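PDB 2B8M: uncharacterized protein MJ0764 from Methanocaldococcus jannaschii, which is of unknown function but adopts the double-stranded beta-helix fold of the RmlC-like cupin family. Local coordinates for residues Val33-Arg36 and Gly37-Met40. Numbering follows the deposited sequence.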
ATOM      1  N   VAL A  33      -6.818  -8.649   7.184  1.00 19.72           N
ATOM      2  CA  VAL A  33      -7.722  -9.626   6.641  1.00 18.46           C
ATOM      3  C   VAL A  33      -8.910  -9.771   7.546  1.00 22.51           C
ATOM      4  O   VAL A  33      -8.761 -10.025   8.761  1.00 19.75           O
ATOM      5  CB  VAL A  33      -7.027 -10.996   6.431  1.00 19.33           C
ATOM      6  CG1 VAL A  33      -7.977 -12.004   5.779  1.00 18.88           C
ATOM      7  CG2 VAL A  33      -5.796 -10.794   5.601  1.00 24.26           C
ATOM      8  N   LEU A  34     -10.097  -9.617   6.950  1.00 19.94           N
ATOM      9  CA  LEU A  34     -11.350  -9.807   7.665  1.00 19.26           C
ATOM     10  C   LEU A  34     -12.138 -10.842   6.954  1.00 18.81           C
ATOM     11  O   LEU A  34     -12.602 -10.628   5.820  1.00 17.90           O
ATOM     12  CB  LEU A  34     -12.167  -8.497   7.712  1.00 19.44           C
ATOM     13  CG  LEU A  34     -11.516  -7.319   8.436  1.00 20.40           C
ATOM     14  CD1 LEU A  34     -12.458  -6.144   8.355  1.00 21.60           C
ATOM     15  CD2 LEU A  34     -11.213  -7.674   9.892  1.00 21.93           C
ATOM     16  N   PRO A  35     -12.297 -12.000   7.590  1.00 20.49           N
ATOM     17  CA  PRO A  35     -13.292 -12.944   7.130  1.00 18.66           C
ATOM     18  C   PRO A  35     -14.718 -12.373   7.159  1.00 19.25           C
ATOM     19  O   PRO A  35     -15.000 -11.380   7.850  1.00 18.58           O
ATOM     20  CB  PRO A  35     -13.176 -14.095   8.141  1.00 21.79           C
ATOM     21  CG  PRO A  35     -11.797 -13.975   8.675  1.00 25.48           C
ATOM     22  CD  PRO A  35     -11.531 -12.504   8.742  1.00 22.15           C
ATOM     23  N   ARG A  36     -15.614 -13.004   6.409  1.00 17.84           N
ATOM     24  CA  ARG A  36     -17.008 -12.586   6.422  1.00 16.80           C
ATOM     25  C   ARG A  36     -17.532 -12.510   7.844  1.00 17.20           C
ATOM     26  O   ARG A  36     -17.383 -13.451   8.616  1.00 17.77           O
ATOM     27  CB  ARG A  36     -17.922 -13.536   5.635  1.00 19.24           C
ATOM     28  CG  ARG A  36     -19.244 -12.897   5.296  1.00 17.03           C
ATOM     29  CD  ARG A  36     -20.209 -13.888   4.660  1.00 19.34           C
ATOM     30  NE  ARG A  36     -19.720 -14.356   3.371  1.00 25.70           N
ATOM     31  CZ  ARG A  36     -20.072 -13.863   2.193  1.00 25.03           C
ATOM     32  NH1 ARG A  36     -20.902 -12.850   2.088  1.00 22.55           N
ATOM     33  NH2 ARG A  36     -19.575 -14.387   1.099  1.00 21.23           N
ATOM     34  N   GLY A  37     -18.205 -11.397   8.144  1.00 18.58           N
ATOM     35  CA  GLY A  37     -18.846 -11.143   9.417  1.00 22.09           C
ATOM     36  C   GLY A  37     -17.964 -10.448  10.443  1.00 21.25           C
ATOM     37  O   GLY A  37     -18.389 -10.269  11.591  1.00 22.77           O
ATOM     38  N   GLU A  38     -16.728 -10.132  10.075  1.00 20.61           N
ATOM     39  CA  GLU A  38     -15.842  -9.469  11.004  1.00 21.47           C
ATOM     40  C   GLU A  38     -15.816  -8.005  10.684  1.00 19.69           C
ATOM     41  O   GLU A  38     -16.126  -7.577   9.558  1.00 21.48           O
ATOM     42  CB  GLU A  38     -14.416 -10.044  10.946  1.00 20.84           C
ATOM     43  CG  GLU A  38     -14.331 -11.567  11.206  1.00 25.67           C
ATOM     44  CD  GLU A  38     -14.363 -11.968  12.664  1.00 37.12           C
ATOM     45  OE1 GLU A  38     -14.114 -11.123  13.564  1.00 34.69           O
ATOM     46  OE2 GLU A  38     -14.646 -13.163  12.911  1.00 51.21           O
ATOM     47  N   GLN A  39     -15.360  -7.218  11.661  1.00 19.68           N
ATOM     48  CA  GLN A  39     -15.184  -5.800  11.441  1.00 19.68           C
ATOM     49  C   GLN A  39     -14.094  -5.220  12.316  1.00 19.26           C
ATOM     50  O   GLN A  39     -13.726  -5.812  13.318  1.00 19.75           O
ATOM     51  CB  GLN A  39     -16.479  -5.064  11.685  1.00 18.60           C
ATOM     52  CG  GLN A  39     -17.020  -5.110  13.094  1.00 19.73           C
ATOM     53  CD  GLN A  39     -18.462  -4.695  13.115  1.00 23.52           C
ATOM     54  OE1 GLN A  39     -19.289  -5.367  12.516  1.00 29.90           O
ATOM     55  NE2 GLN A  39     -18.775  -3.566  13.755  1.00 24.72           N
HETATM   56  N   MSE A  40     -13.622  -4.039  11.925  1.00 19.78           N
HETATM   57  CA  MSE A  40     -12.657  -3.268  12.716  1.00 19.92           C
HETATM   58  C   MSE A  40     -13.357  -2.315  13.706  1.00 20.24           C
HETATM   59  O   MSE A  40     -14.533  -1.997  13.565  1.00 18.78           O
HETATM   60  CB  MSE A  40     -11.740  -2.457  11.800  1.00 21.03           C
HETATM   61  CG  MSE A  40     -10.976  -3.267  10.784  1.00 25.65           C
HETATM   62 SE   MSE A  40      -9.702  -4.433  11.644  0.75 35.00          SE
HETATM   63  CE  MSE A  40      -8.405  -3.074  12.289  1.00 34.85           C
TER
HETATM   64  O   HOH W   1     -17.097 -13.709  11.304  1.00 22.45           O
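Glu38 folds back over Leu34 and Pro35 where a type II beta turn, Pro35 to Glu38, carries the chain out of strand 28-35 of the cupin double-stranded beta-helix. The turn is closed by Glu38 N donating to Pro35 O at 3.1 Å, the donor tilted 26° from the carbonyl plane. Gly37 suits the third position: at its backbone angles a CB would clash with the carbonyl oxygen of Arg36. From Glu38, CB and CG both lie 3.4 Å from Pro35 O, and CB also touches CD2 of Leu34 at 4.1 Å. Chi1 (-57°) sets CG beside the backbone N, and Glu38 CG rests 3.8 Å from Pro35 CD. A bend at chi2 (-81°) then turns the carboxylate so that Glu38 OE2 accepts a hydrogen bond from a water at 3.0 Å; the same water donates to Arg36 O at 2.7 Å, bridging side chain and turn. Arg36 itself reaches away, NH2 in a salt bridge with Asp92 and NH1 hydrogen-bonded to the backbone oxygen of Ile89. The buried Leu34 packs CD1 against Glu38 O, Gln39 CA and Met40 CG. With Leu34 replaced by alanine, both methyls go, which is likely to leave Glu38 CB and the Met40 side chain without their apolar neighbour where the chain leaves the turn. The selenium of selenomethionine Met40, SE, sits 4.0 Å from Leu34 CD2.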